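Local coordinates for multi-copper Oxidase CueO (Ochrobactrum, PDB 6EVG), which oxidises lignin model compounds and lignosulfonate as a laccase-like multicopper oxidase, probably passing the electrons through copper centres to dioxygen, at residues V215-I219 against L307-K313; F276-E280 against R300-D304; S329-F335 against S421-L427; E416-G420 against H475-E479. All coordinates share one frame; numbering follows the deposited sequence.

The four contacts fall into two pairs far apart in the molecule, their centres more than 40 Å from one another. Contacts 1 and 2 touch each other, the backbone of Val215 and Ser218 meeting that of Asp304 and Phe276; contacts 3 and 4 also touch, through Ser421 and Phe476, some 30 Å away from the first pair between nearest atoms. All four mix buried and exposed residues. Contact 3 pairs two strands and has the richest polar chemistry, with a backbone ladder and two salt bridges. Contact 2 relies on apolar packing and one bridging water. Contacts 1 and 4 join loops through few direct hydrogen bonds, contact 1 adding water and contact 4 a methyl against a ring.

Contact 1 of 4, residues V215-I219 against L307-K313; sequences VPASI and LQGKVTK
Ser218 and Ile219 press against Gly309 and Val311, and here the two loops are most tightly packed. Ser218 OG lies 3.3 Å from Gly309 CA, so close that a β-carbon on the glycine would collide with the hydroxyl and crowd the Pro216 ring. The hydroxyl reaches this spot because chi1 (65°) places it between its own backbone N and carbonyl carbon. One residue further on, Ile219 N donates to Val311 O over 2.9 Å in a nearly straight bond (164°). The side chain follows the same path: Ile219 CG1 rests 3.4 Å from that oxygen, and Ile219 CB stands 4.0 Å from Val311 CG1. Pro163 touches both Ile219 and Val311.

In the cupredoxin-like sandwich of this family, Val215-Ile219 carries the chain from strand 212-215 of one sheet to strand 219-226 of the other, bending through an inverse gamma turn at Ala217, while Leu307-Lys313 belongs to the long connection that follows strand 295-303.

Packing is looser towards Leu307, whose CD1 methyl approaches Pro216 N at 3.8 Å. Beside it water does the joining: one molecule accepts from Gly309 N at 2.8 Å and gives only weak bonds to Ala217 O and Leu307 O. A second water accepts from Val311 N at 3.0 Å and is also hydrogen-bonded to Ser218 OG. Lys310 and Thr312 start their side chains away from the opposing loop, on the exposed side.

Contact 2 of 4, residues F276-E280 against R300-D304; sequences FSKGE and RFVVD
Phe276 opens the segment by driving its ring against Phe301. Its CE1 touches Phe301 CB at 3.6 Å, and its CZ rides over one face of the Phe301 ring, displaced towards the rim and 3.7 Å from Phe301 CG. The planes meet obliquely, at 41°, although the two side chains cross at about a right angle. With CG beside its own backbone N (chi1 -69°), the Phe276 ring is carried along the strand to Phe301, leaving its CB nearer Val303, 4.2 Å from CG2. Were Phe276 cut back to an alanine, Phe301 would probably lose the ring that packs on its face and CB, leaving a gap there.

These rings belong to the interior of a cupredoxin-like β-sandwich: Phe276 also touches Val215 and Val220, Phe301 also touches Leu222, and the segment itself leads from strand 269-275 of one sheet to strand 282-287 of the other. It turns through Ser277 and Lys278, whose side chains start away from the strand, in a type I β turn closed by Gly279 N donating to Phe276 O at 2.9 Å.

Gly279 follows with a positive phi (78°), which residues with a side chain adopt less readily. Its carbonyl oxygen sits 3.6 Å from Val303 CG2 and also accepts from a water, which in turn accepts from Val303 N at 2.9 Å. The Glu280 side chain starts away from the strand, while Glu280 O approaches Val303 CG2 at 4.1 Å.

Contact 3 of 4, residues S329-F335 against S421-L427; sequences SVKRRSF and SWEIWDL
Arg333 and Glu423 form one of two salt bridges between these neighbouring strands. Arg333 meets the carboxylate side-on: NE donates to Glu423 OE1 at 2.7 Å and NH2 to the syn lone pair of Glu423 OE2 at 3.0 Å. OE1 is gripped twice, for its anti lone pair takes Trp425 NE1 at 2.8 Å along an almost straight line (176°), which fixes the rotation of the carboxylate. On the other face of the sheet Arg332 also holds Asp426 side-on, NH2 bonding OD1, but NE reaches Asp426 OD2 from above the carboxylate plane, at 2.9 Å. There the guanidinium lies flat over Ile424 CG2. Lys469 and Glu471 extend this pair into a charged cluster.

The backbone bonds are those of a parallel ladder, exemplified by Arg333 N to Ile424 O and Asp426 N to Arg333 O. Strand 332-336 thereby forms the edge of a four-stranded sheet in the C-terminal cupredoxin-like sandwich, and the Leu427 side chain is about 11 Å from a bound copper.

Apolar contacts gather on one face of the Trp425 indole. Arg333 CB makes a CH-pi contact over the five-membered ring, and Phe335 turns its edge to the six-membered ring, the planes 50° apart and CE2 standing 3.5 Å from Trp425 CE3. A leucine in place of Trp425 would probably cost Glu423 OE1 its second donor and leave the Phe335 edge without a face to meet. Phe488 packs edge-to-face with both rings.

Contact 4 of 4, residues E416-G420 against H475-E479; sequences EAKLG and HFDRE
Ala417 and Phe476 meet in a CH-pi interaction, the methyl sitting over the middle of the ring. Ala417 CB is 3.6 Å from the centroid of the Phe476 ring and only 8° off the ring normal. The torsion of Phe476 sets CG beside its backbone N (chi1 -69°), bringing the ring beneath the methyl, and Phe504 packs against the same ring edge-to-face. Further along, Leu419 extends over the loop: its CD1 lies 3.7 Å from Arg478 O, and its CD2 is 4.1 Å from Glu479 OE2.

Hydrogen bonds join Gly420 to the start of the loop. Gly420 N donates to Phe476 O at 2.7 Å, tilted about 32° from the carbonyl plane, and Phe476 presents that oxygen from the centre of an inverse gamma turn. His475 NE2 lies near Gly420 O at 3.3 Å, but the bond is bent and weak; the ring of His475 is also stacked on Trp422.

Charge pairing is confined to the loop. Arg478 NH2 donates to the syn lone pair of Asp477 OD1 at 2.9 Å, with the carboxylate carbon in the guanidinium plane, and Phe96 adds a cation-pi contact to the arginine.

Both segments cross from one sheet of a cupredoxin-like sandwich to the other, Glu416-Gly420 from strand 415-417 to strand 422-428 and His475-Glu479 from strand 469-475 towards strand 486-490, the strand that ends at the copper ligand Cys490.

Contact 1 of 4, residues V215-I219 against L307-K313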
loop_
_atom_site.group_PDB
_atom_site.type_symbol
_atom_site.label_atom_id
_atom_site.label_comp_id
_atom_site.label_asym_id
_atom_site.label_seq_id
_atom_site.Cartn_x
_atom_site.Cartn_y
_atom_site.Cartn_z
ATOM N N VAL A 215 -3.676 13.693 20.378
ATOM C CA VAL A 215 -3.805 14.628 19.262
ATOM C C VAL A 215 -4.240 15.986 19.787
ATOM O O VAL A 215 -4.899 16.075 20.853
ATOM C CB VAL A 215 -4.798 14.124 18.193
ATOM C CG1 VAL A 215 -4.201 12.944 17.416
ATOM C CG2 VAL A 215 -6.149 13.779 18.792
ATOM N N PRO A 216 -3.914 17.070 19.076
ATOM C CA PRO A 216 -4.468 18.382 19.413
ATOM C C PRO A 216 -5.966 18.447 19.142
ATOM O O PRO A 216 -6.494 17.680 18.332
ATOM C CB PRO A 216 -3.672 19.335 18.514
ATOM C CG PRO A 216 -3.345 18.448 17.315
ATOM C CD PRO A 216 -3.114 17.104 17.840
ATOM N N ALA A 217 -6.625 19.416 19.791
ATOM C CA ALA A 217 -8.025 19.699 19.541
ATOM C C ALA A 217 -8.139 20.575 18.304
ATOM O O ALA A 217 -8.494 21.747 18.362
ATOM C CB ALA A 217 -8.660 20.364 20.749
ATOM N N SER A 218 -7.884 19.964 17.145
ATOM C CA SER A 218 -7.822 20.654 15.884
ATOM C C SER A 218 -8.027 19.621 14.757
ATOM O O SER A 218 -8.300 18.455 15.014
ATOM C CB SER A 218 -6.489 21.418 15.757
ATOM O OG SER A 218 -5.402 20.523 15.719
ATOM N N ILE A 219 -7.804 20.079 13.547
ATOM C CA ILE A 219 -7.869 19.169 12.366
ATOM C C ILE A 219 -6.545 18.418 12.260
ATOM O O ILE A 219 -5.449 19.009 12.245
ATOM C CB ILE A 219 -8.112 19.991 11.088
ATOM C CG1 ILE A 219 -9.302 20.893 11.124
ATOM C CG2 ILE A 219 -8.152 19.036 9.873
ATOM C CD1 ILE A 219 -10.539 20.221 11.339
ATOM N N LEU A 307 -1.761 20.989 23.803
ATOM C CA LEU A 307 -1.307 21.312 22.498
ATOM C C LEU A 307 -2.181 22.357 21.811
ATOM O O LEU A 307 -3.389 22.274 21.865
ATOM C CB LEU A 307 -1.290 20.053 21.644
ATOM C CG LEU A 307 -0.754 18.764 22.291
ATOM C CD1 LEU A 307 -0.956 17.650 21.332
ATOM C CD2 LEU A 307 0.686 18.896 22.758
ATOM N N GLN A 308 -1.562 23.339 21.150
ATOM C CA GLN A 308 -2.313 24.335 20.327
ATOM C C GLN A 308 -2.243 23.875 18.894
ATOM O O GLN A 308 -1.175 23.956 18.257
ATOM C CB GLN A 308 -1.701 25.725 20.545
ATOM C CG GLN A 308 -2.355 26.776 19.614
ATOM C CD GLN A 308 -1.974 28.208 19.926
ATOM O OE1 GLN A 308 -2.021 28.610 21.073
ATOM N NE2 GLN A 308 -1.658 29.004 18.888
ATOM N N GLY A 309 -3.305 23.357 18.322
ATOM C CA GLY A 309 -3.284 22.776 16.950
ATOM C C GLY A 309 -3.343 23.888 15.903
ATOM O O GLY A 309 -4.005 24.891 16.103
ATOM N N LYS A 310 -2.597 23.741 14.829
ATOM C CA LYS A 310 -2.453 24.782 13.830
ATOM C C LYS A 310 -3.623 24.985 12.870
ATOM O O LYS A 310 -3.885 26.081 12.457
ATOM C CB LYS A 310 -1.166 24.571 13.013
ATOM C CG LYS A 310 0.147 24.977 13.709
ATOM C CD LYS A 310 1.397 24.654 12.854
ATOM C CE LYS A 310 2.699 25.282 13.354
ATOM N NZ LYS A 310 3.989 24.730 12.827
ATOM N N VAL A 311 -4.295 23.902 12.489
ATOM C CA VAL A 311 -5.333 23.940 11.451
ATOM C C VAL A 311 -6.715 23.749 12.064
ATOM O O VAL A 311 -6.946 22.728 12.720
ATOM C CB VAL A 311 -5.093 22.877 10.345
ATOM C CG1 VAL A 311 -6.186 22.937 9.292
ATOM C CG2 VAL A 311 -3.704 23.075 9.769
ATOM N N THR A 312 -7.605 24.723 11.896
ATOM C CA THR A 312 -8.928 24.673 12.514
ATOM C C THR A 312 -10.066 24.574 11.485
ATOM O O THR A 312 -11.175 24.162 11.855
ATOM C CB THR A 312 -9.119 25.827 13.475
ATOM O OG1 THR A 312 -8.990 27.056 12.789
ATOM C CG2 THR A 312 -8.103 25.812 14.592
ATOM N N LYS A 313 -9.816 24.980 10.241
ATOM C CA LYS A 313 -10.806 24.957 9.202
ATOM C C LYS A 313 -10.505 23.813 8.231
ATOM O O LYS A 313 -9.365 23.515 8.015
ATOM C CB LYS A 313 -10.788 26.285 8.405
ATOM C CG LYS A 313 -11.104 27.518 9.277
ATOM C CD LYS A 313 -12.463 27.391 9.983
ATOM C CE LYS A 313 -12.963 28.725 10.547
ATOM N NZ LYS A 313 -13.727 28.542 11.818
HETATM O O HOH W 1 -5.863 23.009 19.516
HETATM O O HOH W 2 -3.953 21.071 13.298
#

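Contact 2 of 4, residues F276-E280 against R300-D304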
loop_
_atom_site.group_PDB
_atom_site.type_symbol
_atom_site.label_atom_id
_atom_site.label_comp_id
_atom_site.label_asym_id
_atom_site.label_seq_id
_atom_site.Cartn_x
_atom_site.Cartn_y
_atom_site.Cartn_z
ATOM N N PHE A 276 -10.728 16.977 15.614
ATOM C CA PHE A 276 -10.678 16.626 17.040
ATOM C C PHE A 276 -11.019 17.809 17.944
ATOM O O PHE A 276 -10.842 17.737 19.162
ATOM C CB PHE A 276 -9.333 15.971 17.378
ATOM C CG PHE A 276 -9.153 14.595 16.780
ATOM C CD1 PHE A 276 -9.720 13.465 17.354
ATOM C CD2 PHE A 276 -8.378 14.419 15.680
ATOM C CE1 PHE A 276 -9.488 12.202 16.791
ATOM C CE2 PHE A 276 -8.131 13.154 15.152
ATOM C CZ PHE A 276 -8.712 12.063 15.665
ATOM N N SER A 277 -11.548 18.874 17.350
ATOM C CA SER A 277 -11.711 20.104 18.095
ATOM C C SER A 277 -12.693 20.055 19.204
ATOM O O SER A 277 -12.581 20.850 20.170
ATOM C CB SER A 277 -12.042 21.303 17.213
ATOM O OG SER A 277 -13.296 21.190 16.614
ATOM N N LYS A 278 -13.610 19.104 19.161
ATOM C CA LYS A 278 -14.585 19.067 20.255
ATOM C C LYS A 278 -13.953 18.413 21.517
ATOM O O LYS A 278 -14.591 18.430 22.569
ATOM C CB LYS A 278 -15.923 18.466 19.759
ATOM C CG LYS A 278 -16.656 19.387 18.809
ATOM C CD LYS A 278 -18.079 19.730 19.241
ATOM C CE LYS A 278 -18.586 20.999 18.549
ATOM N NZ LYS A 278 -18.681 20.876 17.068
ATOM N N GLY A 279 -12.692 17.893 21.403
ATOM C CA GLY A 279 -12.014 17.342 22.560
ATOM C C GLY A 279 -12.384 15.945 23.067
ATOM O O GLY A 279 -11.778 15.464 24.020
ATOM N N GLU A 280 -13.337 15.270 22.444
ATOM C CA GLU A 280 -13.756 13.934 22.894
ATOM C C GLU A 280 -12.856 12.793 22.343
ATOM O O GLU A 280 -12.548 12.812 21.085
ATOM C CB GLU A 280 -15.199 13.686 22.427
ATOM C CG GLU A 280 -16.203 14.705 22.962
ATOM C CD GLU A 280 -16.332 14.704 24.510
ATOM O OE1 GLU A 280 -15.982 13.677 25.144
ATOM O OE2 GLU A 280 -16.785 15.715 25.116
ATOM N N ARG A 300 -6.977 3.991 19.726
ATOM C CA ARG A 300 -7.706 5.079 20.372
ATOM C C ARG A 300 -7.015 6.404 20.147
ATOM O O ARG A 300 -5.796 6.446 20.180
ATOM C CB ARG A 300 -7.840 4.769 21.874
ATOM C CG ARG A 300 -8.680 5.834 22.641
ATOM C CD ARG A 300 -9.060 5.311 23.993
ATOM N NE ARG A 300 -9.979 6.130 24.737
ATOM C CZ ARG A 300 -11.320 6.243 24.592
ATOM N NH1 ARG A 300 -11.966 5.711 23.579
ATOM N NH2 ARG A 300 -12.016 6.982 25.471
ATOM N N PHE A 301 -7.795 7.457 19.964
ATOM C CA PHE A 301 -7.309 8.838 19.923
ATOM C C PHE A 301 -7.826 9.547 21.178
ATOM O O PHE A 301 -9.027 9.505 21.483
ATOM C CB PHE A 301 -7.870 9.574 18.704
ATOM C CG PHE A 301 -7.362 9.054 17.417
ATOM C CD1 PHE A 301 -6.149 9.503 16.910
ATOM C CD2 PHE A 301 -8.049 8.127 16.684
ATOM C CE1 PHE A 301 -5.680 9.058 15.713
ATOM C CE2 PHE A 301 -7.531 7.630 15.460
ATOM C CZ PHE A 301 -6.357 8.127 14.993
ATOM N N VAL A 302 -6.933 10.226 21.878
ATOM C CA VAL A 302 -7.249 11.051 23.023
ATOM C C VAL A 302 -6.753 12.480 22.749
ATOM O O VAL A 302 -5.696 12.650 22.223
ATOM C CB VAL A 302 -6.663 10.481 24.295
ATOM C CG1 VAL A 302 -7.197 9.095 24.625
ATOM C CG2 VAL A 302 -5.187 10.525 24.328
ATOM N N VAL A 303 -7.565 13.456 23.067
ATOM C CA VAL A 303 -7.201 14.845 22.845
ATOM C C VAL A 303 -6.381 15.385 23.987
ATOM O O VAL A 303 -6.770 15.202 25.110
ATOM C CB VAL A 303 -8.432 15.719 22.622
ATOM C CG1 VAL A 303 -8.073 17.147 22.317
ATOM C CG2 VAL A 303 -9.235 15.144 21.453
ATOM N N ASP A 304 -5.257 16.033 23.645
ATOM C CA ASP A 304 -4.394 16.634 24.659
ATOM C C ASP A 304 -4.579 18.114 24.589
ATOM O O ASP A 304 -4.151 18.781 23.624
ATOM C CB ASP A 304 -2.916 16.276 24.424
ATOM C CG ASP A 304 -1.964 16.882 25.457
ATOM O OD1 ASP A 304 -2.374 17.773 26.233
ATOM O OD2 ASP A 304 -0.776 16.471 25.467
HETATM O O HOH W 3 -10.001 12.964 24.476
#

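Contact 3 of 4, residues S329-F335 against S421-L427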
loop_
_atom_site.group_PDB
_atom_site.type_symbol
_atom_site.label_atom_id
_atom_site.label_comp_id
_atom_site.label_asym_id
_atom_site.label_seq_id
_atom_site.Cartn_x
_atom_site.Cartn_y
_atom_site.Cartn_z
ATOM N N SER A 329 -8.109 6.571 -24.816
ATOM C CA SER A 329 -7.704 5.154 -24.919
ATOM C C SER A 329 -7.413 4.689 -26.334
ATOM O O SER A 329 -8.160 4.984 -27.271
ATOM C CB SER A 329 -8.781 4.292 -24.316
ATOM O OG SER A 329 -8.352 2.942 -24.372
ATOM N N VAL A 330 -6.291 3.955 -26.492
ATOM C CA VAL A 330 -5.914 3.382 -27.744
ATOM C C VAL A 330 -6.038 1.885 -27.777
ATOM O O VAL A 330 -5.800 1.292 -28.868
ATOM C CB VAL A 330 -4.488 3.795 -28.156
ATOM C CG1 VAL A 330 -4.343 5.313 -28.169
ATOM C CG2 VAL A 330 -3.439 3.144 -27.257
ATOM N N LYS A 331 -6.473 1.239 -26.705
ATOM C CA LYS A 331 -6.632 -0.187 -26.643
ATOM C C LYS A 331 -7.445 -0.518 -25.451
ATOM O O LYS A 331 -7.258 0.115 -24.410
ATOM C CB LYS A 331 -5.237 -0.860 -26.545
ATOM C CG LYS A 331 -5.302 -2.381 -26.758
ATOM C CD LYS A 331 -3.925 -3.036 -26.820
ATOM C CE LYS A 331 -4.021 -4.538 -26.948
ATOM N NZ LYS A 331 -4.546 -5.027 -28.256
ATOM N N ARG A 332 -8.281 -1.525 -25.567
ATOM C CA ARG A 332 -9.022 -2.077 -24.463
ATOM C C ARG A 332 -8.492 -3.451 -24.147
ATOM O O ARG A 332 -8.359 -4.302 -25.061
ATOM C CB ARG A 332 -10.526 -2.100 -24.745
ATOM C CG ARG A 332 -11.386 -2.273 -23.463
ATOM C CD ARG A 332 -12.804 -1.828 -23.668
ATOM N NE ARG A 332 -13.552 -1.850 -22.434
ATOM C CZ ARG A 332 -14.174 -0.822 -21.942
ATOM N NH1 ARG A 332 -14.193 0.345 -22.602
ATOM N NH2 ARG A 332 -14.809 -0.965 -20.815
ATOM N N ARG A 333 -8.221 -3.712 -22.893
ATOM C CA ARG A 333 -7.815 -5.003 -22.395
ATOM C C ARG A 333 -8.774 -5.503 -21.370
ATOM O O ARG A 333 -9.542 -4.701 -20.799
ATOM C CB ARG A 333 -6.379 -4.986 -21.826
ATOM C CG ARG A 333 -5.325 -4.512 -22.794
ATOM C CD ARG A 333 -3.921 -4.774 -22.236
ATOM N NE ARG A 333 -2.922 -4.035 -23.003
ATOM C CZ ARG A 333 -2.087 -4.546 -23.879
ATOM N NH1 ARG A 333 -2.106 -5.827 -24.197
ATOM N NH2 ARG A 333 -1.268 -3.720 -24.535
ATOM N N SER A 334 -8.681 -6.771 -21.025
ATOM C CA SER A 334 -9.447 -7.397 -19.984
ATOM C C SER A 334 -8.600 -8.374 -19.212
ATOM O O SER A 334 -7.802 -9.113 -19.807
ATOM C CB SER A 334 -10.623 -8.160 -20.621
ATOM O OG SER A 334 -11.472 -7.343 -21.409
ATOM N N PHE A 335 -8.776 -8.394 -17.875
ATOM C CA PHE A 335 -8.148 -9.355 -17.020
ATOM C C PHE A 335 -9.118 -9.889 -16.024
ATOM O O PHE A 335 -9.936 -9.128 -15.460
ATOM C CB PHE A 335 -6.868 -8.800 -16.340
ATOM C CG PHE A 335 -5.834 -8.368 -17.317
ATOM C CD1 PHE A 335 -5.007 -9.290 -17.927
ATOM C CD2 PHE A 335 -5.741 -7.069 -17.743
ATOM C CE1 PHE A 335 -4.119 -8.878 -18.911
ATOM C CE2 PHE A 335 -4.873 -6.661 -18.715
ATOM C CZ PHE A 335 -4.055 -7.584 -19.321
ATOM N N SER A 421 1.139 5.901 -23.687
ATOM C CA SER A 421 -0.195 5.695 -24.150
ATOM C C SER A 421 -1.198 5.483 -23.047
ATOM O O SER A 421 -0.823 5.339 -21.859
ATOM C CB SER A 421 -0.246 4.538 -25.136
ATOM O OG SER A 421 -0.122 3.289 -24.487
ATOM N N TRP A 422 -2.476 5.541 -23.394
ATOM C CA TRP A 422 -3.595 5.292 -22.502
ATOM C C TRP A 422 -4.313 4.033 -22.972
ATOM O O TRP A 422 -4.547 3.868 -24.187
ATOM C CB TRP A 422 -4.578 6.472 -22.610
ATOM C CG TRP A 422 -4.024 7.775 -22.175
ATOM C CD1 TRP A 422 -3.363 8.660 -22.939
ATOM C CD2 TRP A 422 -4.174 8.377 -20.854
ATOM N NE1 TRP A 422 -3.067 9.799 -22.220
ATOM C CE2 TRP A 422 -3.553 9.646 -20.942
ATOM C CE3 TRP A 422 -4.770 7.991 -19.682
ATOM C CZ2 TRP A 422 -3.500 10.539 -19.862
ATOM C CZ3 TRP A 422 -4.778 8.905 -18.632
ATOM C CH2 TRP A 422 -4.131 10.147 -18.726
ATOM N N GLU A 423 -4.780 3.215 -22.040
ATOM C CA GLU A 423 -5.580 2.034 -22.323
ATOM C C GLU A 423 -6.716 1.937 -21.300
ATOM O O GLU A 423 -6.555 2.427 -20.174
ATOM C CB GLU A 423 -4.743 0.758 -22.257
ATOM C CG GLU A 423 -3.554 0.718 -23.193
ATOM C CD GLU A 423 -2.815 -0.630 -23.190
ATOM O OE1 GLU A 423 -3.120 -1.469 -22.300
ATOM O OE2 GLU A 423 -1.981 -0.865 -24.088
ATOM N N ILE A 424 -7.807 1.306 -21.669
ATOM C CA ILE A 424 -8.872 0.949 -20.712
ATOM C C ILE A 424 -8.776 -0.510 -20.422
ATOM O O ILE A 424 -8.741 -1.318 -21.362
ATOM C CB ILE A 424 -10.274 1.342 -21.251
ATOM C CG1 ILE A 424 -10.307 2.862 -21.402
ATOM C CG2 ILE A 424 -11.333 0.784 -20.364
ATOM C CD1 ILE A 424 -11.476 3.436 -22.144
ATOM N N TRP A 425 -8.724 -0.862 -19.145
ATOM C CA TRP A 425 -8.688 -2.251 -18.714
ATOM C C TRP A 425 -9.988 -2.595 -17.975
ATOM O O TRP A 425 -10.353 -1.909 -16.994
ATOM C CB TRP A 425 -7.517 -2.503 -17.803
ATOM C CG TRP A 425 -6.164 -2.450 -18.460
ATOM C CD1 TRP A 425 -5.804 -1.873 -19.650
ATOM C CD2 TRP A 425 -4.951 -3.032 -17.944
ATOM N NE1 TRP A 425 -4.489 -2.112 -19.943
ATOM C CE2 TRP A 425 -3.942 -2.790 -18.897
ATOM C CE3 TRP A 425 -4.644 -3.707 -16.767
ATOM C CZ2 TRP A 425 -2.636 -3.268 -18.737
ATOM C CZ3 TRP A 425 -3.346 -4.183 -16.603
ATOM C CH2 TRP A 425 -2.382 -3.980 -17.569
ATOM N N ASP A 426 -10.650 -3.648 -18.414
ATOM C CA ASP A 426 -11.751 -4.336 -17.735
ATOM C C ASP A 426 -11.144 -5.300 -16.741
ATOM O O ASP A 426 -10.312 -6.132 -17.133
ATOM C CB ASP A 426 -12.652 -5.110 -18.807
ATOM C CG ASP A 426 -13.515 -4.200 -19.646
ATOM O OD1 ASP A 426 -14.254 -3.350 -19.128
ATOM O OD2 ASP A 426 -13.515 -4.307 -20.896
ATOM N N LEU A 427 -11.543 -5.244 -15.488
ATOM C CA LEU A 427 -11.090 -6.151 -14.438
ATOM C C LEU A 427 -12.256 -6.858 -13.804
ATOM O O LEU A 427 -13.241 -6.190 -13.454
ATOM C CB LEU A 427 -10.329 -5.330 -13.363
ATOM C CG LEU A 427 -9.103 -4.588 -13.854
ATOM C CD1 LEU A 427 -8.486 -3.752 -12.735
ATOM C CD2 LEU A 427 -8.037 -5.501 -14.463
HETATM O O HOH W 4 -13.096 -5.657 -23.229
#

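Contact 4 of 4, residues E416-G420 against H475-E479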
loop_
_atom_site.group_PDB
_atom_site.type_symbol
_atom_site.label_atom_id
_atom_site.label_comp_id
_atom_site.label_asym_id
_atom_site.label_seq_id
_atom_site.Cartn_x
_atom_site.Cartn_y
_atom_site.Cartn_z
ATOM N N GLU A 416 2.442 -5.760 -24.012
ATOM C CA GLU A 416 3.269 -4.744 -24.621
ATOM C C GLU A 416 2.454 -3.473 -24.767
ATOM O O GLU A 416 1.518 -3.455 -25.533
ATOM C CB GLU A 416 3.810 -5.184 -25.997
ATOM C CG GLU A 416 4.709 -6.373 -25.928
ATOM C CD GLU A 416 5.277 -6.817 -27.277
ATOM O OE1 GLU A 416 5.050 -6.155 -28.300
ATOM O OE2 GLU A 416 6.026 -7.813 -27.241
ATOM N N ALA A 417 2.792 -2.457 -23.982
ATOM C CA ALA A 417 2.030 -1.172 -23.958
ATOM C C ALA A 417 2.825 -0.092 -24.623
ATOM O O ALA A 417 4.035 0.033 -24.381
ATOM C CB ALA A 417 1.689 -0.767 -22.539
ATOM N N LYS A 418 2.226 0.715 -25.478
ATOM C CA LYS A 418 2.988 1.822 -26.062
ATOM C C LYS A 418 3.380 2.844 -24.996
ATOM O O LYS A 418 2.525 3.276 -24.182
ATOM C CB LYS A 418 2.203 2.478 -27.178
ATOM C CG LYS A 418 1.982 1.589 -28.377
ATOM C CD LYS A 418 1.463 2.319 -29.593
ATOM C CE LYS A 418 0.034 2.751 -29.409
ATOM N NZ LYS A 418 -0.687 2.866 -30.713
ATOM N N LEU A 419 4.630 3.282 -24.993
ATOM C CA LEU A 419 5.071 4.225 -23.987
ATOM C C LEU A 419 4.309 5.529 -24.073
ATOM O O LEU A 419 4.207 6.099 -25.154
ATOM C CB LEU A 419 6.561 4.518 -24.166
ATOM C CG LEU A 419 7.238 5.448 -23.143
ATOM C CD1 LEU A 419 7.172 4.876 -21.762
ATOM C CD2 LEU A 419 8.676 5.826 -23.462
ATOM N N GLY A 420 3.785 5.985 -22.944
ATOM C CA GLY A 420 3.006 7.219 -22.861
ATOM C C GLY A 420 1.578 7.094 -23.282
ATOM O O GLY A 420 0.857 8.127 -23.231
ATOM N N HIS A 475 -2.476 4.978 -17.678
ATOM C CA HIS A 475 -1.514 5.794 -18.359
ATOM C C HIS A 475 -0.118 5.187 -18.173
ATOM O O HIS A 475 0.357 5.086 -17.040
ATOM C CB HIS A 475 -1.550 7.232 -17.851
ATOM C CG HIS A 475 -0.767 8.193 -18.671
ATOM N ND1 HIS A 475 -0.183 9.293 -18.137
ATOM C CD2 HIS A 475 -0.494 8.220 -19.998
ATOM C CE1 HIS A 475 0.411 9.984 -19.091
ATOM N NE2 HIS A 475 0.209 9.363 -20.246
ATOM N N PHE A 476 0.521 4.788 -19.272
ATOM C CA PHE A 476 1.809 4.069 -19.244
ATOM C C PHE A 476 2.944 5.055 -19.370
ATOM O O PHE A 476 3.633 5.126 -20.397
ATOM C CB PHE A 476 1.839 3.020 -20.338
ATOM C CG PHE A 476 0.902 1.900 -20.070
ATOM C CD1 PHE A 476 1.272 0.849 -19.235
ATOM C CD2 PHE A 476 -0.383 1.901 -20.610
ATOM C CE1 PHE A 476 0.400 -0.165 -18.988
ATOM C CE2 PHE A 476 -1.224 0.869 -20.333
ATOM C CZ PHE A 476 -0.874 -0.158 -19.518
ATOM N N ASP A 477 3.149 5.870 -18.330
ATOM C CA ASP A 477 4.068 6.999 -18.447
ATOM C C ASP A 477 5.521 6.705 -18.117
ATOM O O ASP A 477 6.378 7.580 -18.282
ATOM C CB ASP A 477 3.588 8.197 -17.616
ATOM C CG ASP A 477 3.487 7.852 -16.121
ATOM O OD1 ASP A 477 2.801 6.888 -15.618
ATOM O OD2 ASP A 477 4.165 8.557 -15.350
ATOM N N ARG A 478 5.846 5.496 -17.665
ATOM C CA ARG A 478 7.221 5.142 -17.302
ATOM C C ARG A 478 7.738 3.966 -18.153
ATOM O O ARG A 478 6.991 3.058 -18.497
ATOM C CB ARG A 478 7.294 4.793 -15.831
ATOM C CG ARG A 478 7.267 6.055 -14.962
ATOM C CD ARG A 478 6.696 5.711 -13.644
ATOM N NE ARG A 478 5.273 5.890 -13.630
ATOM C CZ ARG A 478 4.394 5.615 -12.640
ATOM N NH1 ARG A 478 4.647 4.987 -11.516
ATOM N NH2 ARG A 478 3.165 5.990 -12.892
ATOM N N GLU A 479 9.020 4.021 -18.462
ATOM C CA GLU A 479 9.616 3.018 -19.357
ATOM C C GLU A 479 9.987 1.742 -18.645
ATOM O O GLU A 479 10.618 1.763 -17.561
ATOM C CB GLU A 479 10.854 3.577 -20.014
ATOM C CG GLU A 479 11.483 2.613 -21.021
ATOM C CD GLU A 479 12.423 3.336 -21.935
ATOM O OE1 GLU A 479 13.569 3.692 -21.552
ATOM O OE2 GLU A 479 12.032 3.582 -23.090
#